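PDB 2D81: PHB depolymerase from Penicillium funiculosum, which degrades the biopolyester polyhydroxybutyrate by hydrolysing its ester bonds, as an alpha/beta hydrolase with a circularly permuted fold. Local coordinates for residues Y94-S99 with S126-T131; G186-F191 with T205-V210. One frame throughout, in Å; residues are numbered along the deposited sequence.

Interaction 1. Residues Y94-S99 with S126-T131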
loop_
_atom_site.group_PDB
_atom_site.type_symbol
_atom_site.label_atom_id
_atom_site.label_comp_id
_atom_site.label_asym_id
_atom_site.label_seq_id
_atom_site.Cartn_x
_atom_site.Cartn_y
_atom_site.Cartn_z
ATOM N N TYR A 94 10.387 2.068 -2.949
ATOM C CA TYR A 94 10.256 1.293 -4.174
ATOM C C TYR A 94 9.060 1.806 -4.968
ATOM O O TYR A 94 7.989 2.025 -4.410
ATOM C CB TYR A 94 10.050 -0.187 -3.840
ATOM C CG TYR A 94 9.706 -1.039 -5.043
ATOM C CD1 TYR A 94 10.704 -1.569 -5.857
ATOM C CD2 TYR A 94 8.376 -1.287 -5.383
ATOM C CE1 TYR A 94 10.386 -2.326 -6.981
ATOM C CE2 TYR A 94 8.047 -2.039 -6.505
ATOM C CZ TYR A 94 9.056 -2.555 -7.299
ATOM O OH TYR A 94 8.735 -3.290 -8.412
ATOM N N MET A 95 9.250 2.000 -6.268
ATOM C CA MET A 95 8.179 2.470 -7.142
ATOM C C MET A 95 8.141 1.662 -8.433
ATOM O O MET A 95 9.185 1.328 -8.993
ATOM C CB MET A 95 8.371 3.955 -7.462
ATOM C CG MET A 95 8.106 4.865 -6.275
ATOM S SD MET A 95 8.510 6.583 -6.615
ATOM C CE MET A 95 10.265 6.561 -6.258
ATOM N N TRP A 96 6.935 1.342 -8.895
ATOM C CA TRP A 96 6.757 0.527 -10.095
ATOM C C TRP A 96 5.620 1.051 -10.952
ATOM O O TRP A 96 4.591 1.487 -10.441
ATOM C CB TRP A 96 6.452 -0.929 -9.722
ATOM C CG TRP A 96 6.190 -1.811 -10.918
ATOM C CD1 TRP A 96 7.122 -2.463 -11.678
ATOM C CD2 TRP A 96 4.916 -2.105 -11.511
ATOM N NE1 TRP A 96 6.510 -3.139 -12.705
ATOM C CE2 TRP A 96 5.156 -2.939 -12.627
ATOM C CE3 TRP A 96 3.593 -1.743 -11.209
ATOM C CZ2 TRP A 96 4.123 -3.422 -13.441
ATOM C CZ3 TRP A 96 2.565 -2.224 -12.023
ATOM C CH2 TRP A 96 2.838 -3.054 -13.125
ATOM N N THR A 97 5.811 0.997 -12.263
ATOM C CA THR A 97 4.720 1.236 -13.189
ATOM C C THR A 97 4.848 0.307 -14.389
ATOM O O THR A 97 5.954 -0.082 -14.772
ATOM C CB THR A 97 4.715 2.697 -13.679
ATOM O OG1 THR A 97 3.599 2.901 -14.557
ATOM C CG2 THR A 97 6.006 3.017 -14.418
ATOM N N GLY A 98 3.711 -0.061 -14.966
ATOM C CA GLY A 98 3.729 -0.696 -16.272
ATOM C C GLY A 98 3.809 0.398 -17.321
ATOM O O GLY A 98 3.226 1.466 -17.143
ATOM N N SER A 99 4.528 0.152 -18.408
ATOM C CA SER A 99 4.712 1.186 -19.420
ATOM C C SER A 99 3.425 1.414 -20.210
ATOM O O SER A 99 3.245 2.467 -20.820
ATOM C CB SER A 99 5.854 0.814 -20.376
ATOM O OG SER A 99 5.493 -0.258 -21.227
ATOM N N SER A 126 14.326 2.851 -5.653
ATOM C CA SER A 126 14.297 2.023 -6.854
ATOM C C SER A 126 13.016 2.293 -7.632
ATOM O O SER A 126 11.920 2.094 -7.116
ATOM C CB SER A 126 14.368 0.540 -6.488
ATOM O OG SER A 126 14.294 -0.274 -7.649
ATOM N N TYR A 127 13.161 2.754 -8.868
ATOM C CA TYR A 127 12.006 3.007 -9.716
ATOM C C TYR A 127 12.083 2.079 -10.918
ATOM O O TYR A 127 13.047 2.123 -11.689
ATOM C CB TYR A 127 11.996 4.472 -10.170
ATOM C CG TYR A 127 10.753 4.904 -10.923
ATOM C CD1 TYR A 127 10.578 4.588 -12.272
ATOM C CD2 TYR A 127 9.764 5.659 -10.294
ATOM C CE1 TYR A 127 9.446 5.022 -12.976
ATOM C CE2 TYR A 127 8.634 6.097 -10.986
ATOM C CZ TYR A 127 8.484 5.777 -12.326
ATOM O OH TYR A 127 7.377 6.222 -13.012
ATOM N N VAL A 128 11.068 1.235 -11.062
ATOM C CA VAL A 128 11.072 0.186 -12.075
ATOM C C VAL A 128 9.886 0.315 -13.025
ATOM O O VAL A 128 8.751 0.546 -12.598
ATOM C CB VAL A 128 11.032 -1.208 -11.415
ATOM C CG1 VAL A 128 11.000 -2.294 -12.479
ATOM C CG2 VAL A 128 12.238 -1.382 -10.510
ATOM N N THR A 129 10.158 0.167 -14.319
ATOM C CA THR A 129 9.101 0.107 -15.318
ATOM C C THR A 129 9.124 -1.258 -15.992
ATOM O O THR A 129 10.164 -1.698 -16.480
ATOM C CB THR A 129 9.284 1.196 -16.399
ATOM O OG1 THR A 129 9.286 2.488 -15.778
ATOM C CG2 THR A 129 8.155 1.133 -17.420
ATOM N N THR A 130 7.980 -1.931 -16.010
ATOM C CA THR A 130 7.854 -3.170 -16.768
ATOM C C THR A 130 7.239 -2.866 -18.125
ATOM O O THR A 130 6.105 -2.392 -18.218
ATOM C CB THR A 130 6.977 -4.198 -16.030
ATOM O OG1 THR A 130 7.627 -4.591 -14.814
ATOM C CG2 THR A 130 6.746 -5.429 -16.896
ATOM N N THR A 131 8.003 -3.133 -19.176
ATOM C CA THR A 131 7.574 -2.839 -20.536
ATOM C C THR A 131 6.360 -3.680 -20.915
ATOM O O THR A 131 6.395 -4.906 -20.817
ATOM C CB THR A 131 8.710 -3.122 -21.541
ATOM O OG1 THR A 131 9.845 -2.305 -21.219
ATOM C CG2 THR A 131 8.253 -2.815 -22.959
#
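Met95 and Tyr127 are paired on neighbouring parallel strands, with their side chains on the same face of the sheet. The start of the methionine chain does the touching: its CB lies 3.6 Å from CD2 of Tyr127, approaching the ring obliquely, and the two side chains cross at about a right angle. Farther out, the Met95 sulfur stands at the edge of the same ring, 5.3 Å from SD to the Tyr127 ring centroid, a Met-aromatic contact. Tyr127 has CG anti to the backbone N (chi1 -173°), and at the far end of its ring OH lies 3.8 Å from CG2 of Thr97. Met109 of helix 106-116 touches both Met95 and Tyr127, and a flexible, polarisable methionine suits this layer between sheet and helix.

On the other face Val128 fits between two aromatic residues of strand 94-98. Its CG1 is 4.0 Å from CD1 of Trp96, while CG2 turns to CE1 of Tyr94; a beta-branched residue can serve both neighbours at once. Beyond it, the indole N-H of Trp96 gives a nearly straight bond of 2.8 Å from NE1 to OG1 of Thr130, with the acceptor in the ring plane. Thr130 thus satisfies the polar edge of a buried indole, whose ring also meets that of Tyr162.

Backbone bonds join the strands throughout, from Met95 N to Ser126 O (2.8 Å) as far as Ser99 N to Thr130 O. The chain passes from one strand to the other through helix 106-116, the beta-alpha-beta crossover from which the parallel sheet of the alpha/beta hydrolase fold is built.

Interaction 2. Residues G186-F191 with T205-V210; sequences GSVLSF and TGYLYV
The Phe191 ring lies with one face over Gly206, displaced toward the rim: CA of the glycine is 4.0 Å from the ring centroid, a CH-pi contact that a side chain at this position would obstruct, since a CB would run into CZ. Phe191 holds CG between the backbone N and the carbonyl carbon (chi1 69°), and the far part of the ring ends up closer to the neighbouring strand than the direction of its CB would suggest. There its CD2 meets CD2 of Leu208 at 3.5 Å. At the edge of the Tyr209 ring, near its plane, stands CG2 of Val188, 4.0 Å from CD1. The Tyr207 ring receives CG1 of Val188 and CB of Ser190 obliquely, and stacks with Tyr234 beyond the two strands.

These are the last two strands at one border of the mixed sheet, an antiparallel pair appended to the parallel part of an alpha/beta hydrolase fold; strand 205-210 is bonded to strand 256-260 on its other flank. The hydrogen-bonded pairs are Ser187 with Val210, Leu189 with Leu208, and Phe191 with Gly206.

Just before strand 187-191, OH of Tyr209 accepts a bent bond from Gly186 N (3.0 Å, 139° at the hydrogen) and is also bonded to Asp252 OD2. A phenylalanine at Tyr209 would probably leave Gly186 N and the Asp252 carboxylate without this shared partner. On the face bearing Leu208 and Val210, CD1 of Leu189 packs against CG2 of Val210 at 3.8 Å, the branched apolar ends suiting a layer that Phe6 and Ile257 extend around Leu208.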
loop_
_atom_site.group_PDB
_atom_site.type_symbol
_atom_site.label_atom_id
_atom_site.label_comp_id
_atom_site.label_asym_id
_atom_site.label_seq_id
_atom_site.Cartn_x
_atom_site.Cartn_y
_atom_site.Cartn_z
ATOM N N GLY A 186 2.654 -21.143 7.127
ATOM C CA GLY A 186 1.798 -20.439 8.065
ATOM C C GLY A 186 0.335 -20.389 7.680
ATOM O O GLY A 186 -0.139 -21.183 6.867
ATOM N N SER A 187 -0.384 -19.444 8.275
ATOM C CA SER A 187 -1.824 -19.337 8.089
ATOM C C SER A 187 -2.220 -17.900 7.780
ATOM O O SER A 187 -1.531 -16.957 8.170
ATOM C CB SER A 187 -2.548 -19.800 9.356
ATOM O OG SER A 187 -2.189 -21.130 9.691
ATOM N N VAL A 188 -3.331 -17.743 7.071
ATOM C CA VAL A 188 -3.981 -16.446 6.949
ATOM C C VAL A 188 -5.020 -16.313 8.053
ATOM O O VAL A 188 -5.968 -17.097 8.124
ATOM C CB VAL A 188 -4.679 -16.292 5.581
ATOM C CG1 VAL A 188 -5.442 -14.974 5.531
ATOM C CG2 VAL A 188 -3.649 -16.357 4.464
ATOM N N LEU A 189 -4.828 -15.327 8.920
ATOM C CA LEU A 189 -5.749 -15.087 10.020
ATOM C C LEU A 189 -6.722 -13.981 9.622
ATOM O O LEU A 189 -6.395 -13.122 8.802
ATOM C CB LEU A 189 -4.974 -14.670 11.275
ATOM C CG LEU A 189 -3.889 -15.623 11.791
ATOM C CD1 LEU A 189 -3.171 -14.985 12.969
ATOM C CD2 LEU A 189 -4.515 -16.947 12.201
ATOM N N SER A 190 -7.918 -14.014 10.196
ATOM C CA SER A 190 -8.871 -12.924 10.034
ATOM C C SER A 190 -9.059 -12.221 11.371
ATOM O O SER A 190 -8.932 -12.839 12.428
ATOM C CB SER A 190 -10.213 -13.460 9.534
ATOM O OG SER A 190 -10.783 -14.354 10.470
ATOM N N PHE A 191 -9.354 -10.927 11.322
ATOM C CA PHE A 191 -9.590 -10.162 12.541
ATOM C C PHE A 191 -10.616 -9.067 12.285
ATOM O O PHE A 191 -10.817 -8.647 11.144
ATOM C CB PHE A 191 -8.274 -9.556 13.044
ATOM C CG PHE A 191 -7.723 -8.470 12.160
ATOM C CD1 PHE A 191 -8.099 -7.144 12.351
ATOM C CD2 PHE A 191 -6.841 -8.775 11.130
ATOM C CE1 PHE A 191 -7.602 -6.133 11.525
ATOM C CE2 PHE A 191 -6.340 -7.773 10.299
ATOM C CZ PHE A 191 -6.722 -6.450 10.498
ATOM N N THR A 205 -13.890 -6.923 8.383
ATOM C CA THR A 205 -12.897 -7.960 8.633
ATOM C C THR A 205 -11.616 -7.676 7.854
ATOM O O THR A 205 -11.665 -7.315 6.679
ATOM C CB THR A 205 -13.446 -9.342 8.206
ATOM O OG1 THR A 205 -14.699 -9.584 8.863
ATOM C CG2 THR A 205 -12.464 -10.450 8.569
ATOM N N GLY A 206 -10.474 -7.840 8.514
ATOM C CA GLY A 206 -9.199 -7.754 7.823
ATOM C C GLY A 206 -8.445 -9.068 7.924
ATOM O O GLY A 206 -8.884 -9.986 8.620
ATOM N N TYR A 207 -7.310 -9.160 7.238
ATOM C CA TYR A 207 -6.539 -10.398 7.221
ATOM C C TYR A 207 -5.052 -10.145 7.419
ATOM O O TYR A 207 -4.567 -9.033 7.205
ATOM C CB TYR A 207 -6.758 -11.139 5.899
ATOM C CG TYR A 207 -8.195 -11.526 5.662
ATOM C CD1 TYR A 207 -9.113 -10.607 5.150
ATOM C CD2 TYR A 207 -8.653 -12.798 5.997
ATOM C CE1 TYR A 207 -10.451 -10.950 4.984
ATOM C CE2 TYR A 207 -9.988 -13.148 5.835
ATOM C CZ TYR A 207 -10.880 -12.221 5.330
ATOM O OH TYR A 207 -12.204 -12.562 5.190
ATOM N N LEU A 208 -4.332 -11.181 7.841
ATOM C CA LEU A 208 -2.877 -11.120 7.902
ATOM C C LEU A 208 -2.288 -12.506 7.705
ATOM O O LEU A 208 -2.823 -13.495 8.212
ATOM C CB LEU A 208 -2.399 -10.544 9.245
ATOM C CG LEU A 208 -2.745 -11.287 10.542
ATOM C CD1 LEU A 208 -1.775 -10.874 11.646
ATOM C CD2 LEU A 208 -4.176 -10.986 10.944
ATOM N N TYR A 209 -1.191 -12.576 6.957
ATOM C CA TYR A 209 -0.472 -13.830 6.805
ATOM C C TYR A 209 0.626 -13.934 7.849
ATOM O O TYR A 209 1.475 -13.046 7.957
ATOM C CB TYR A 209 0.154 -13.951 5.416
ATOM C CG TYR A 209 0.926 -15.237 5.276
ATOM C CD1 TYR A 209 0.265 -16.465 5.285
ATOM C CD2 TYR A 209 2.318 -15.239 5.246
ATOM C CE1 TYR A 209 0.972 -17.665 5.277
ATOM C CE2 TYR A 209 3.039 -16.436 5.239
ATOM C CZ TYR A 209 2.354 -17.643 5.258
ATOM O OH TYR A 209 3.047 -18.829 5.274
ATOM N N VAL A 210 0.606 -15.023 8.613
ATOM C CA VAL A 210 1.583 -15.234 9.675
ATOM C C VAL A 210 2.372 -16.517 9.437
ATOM O O VAL A 210 1.831 -17.617 9.560
ATOM C CB VAL A 210 0.895 -15.336 11.061
ATOM C CG1 VAL A 210 1.937 -15.581 12.146
ATOM C CG2 VAL A 210 0.121 -14.057 11.358
#

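In the fold
Interactions 1 and 2 belong to the two opposite borders of one mixed sheet: each pairs an outermost strand with the next one inward. Their centres are 29 Å apart, on opposite sides of the chain's centre. Both are partly buried, and unevenly so. In interaction 1 the inner strand 94-98 is buried throughout, while 126-131 is partly or fully exposed; in interaction 2 the buried residues are mainly on the inner strand 205-210, with Ser187 and Val188 exposed. Parallel strands 94-98 and 126-130 are joined through a helix, and their polar side-chain bond runs from an indole to a threonine; antiparallel strands 187-191 and 205-210 are linked without a helix, and a tyrosine hydroxyl binds a backbone N-H.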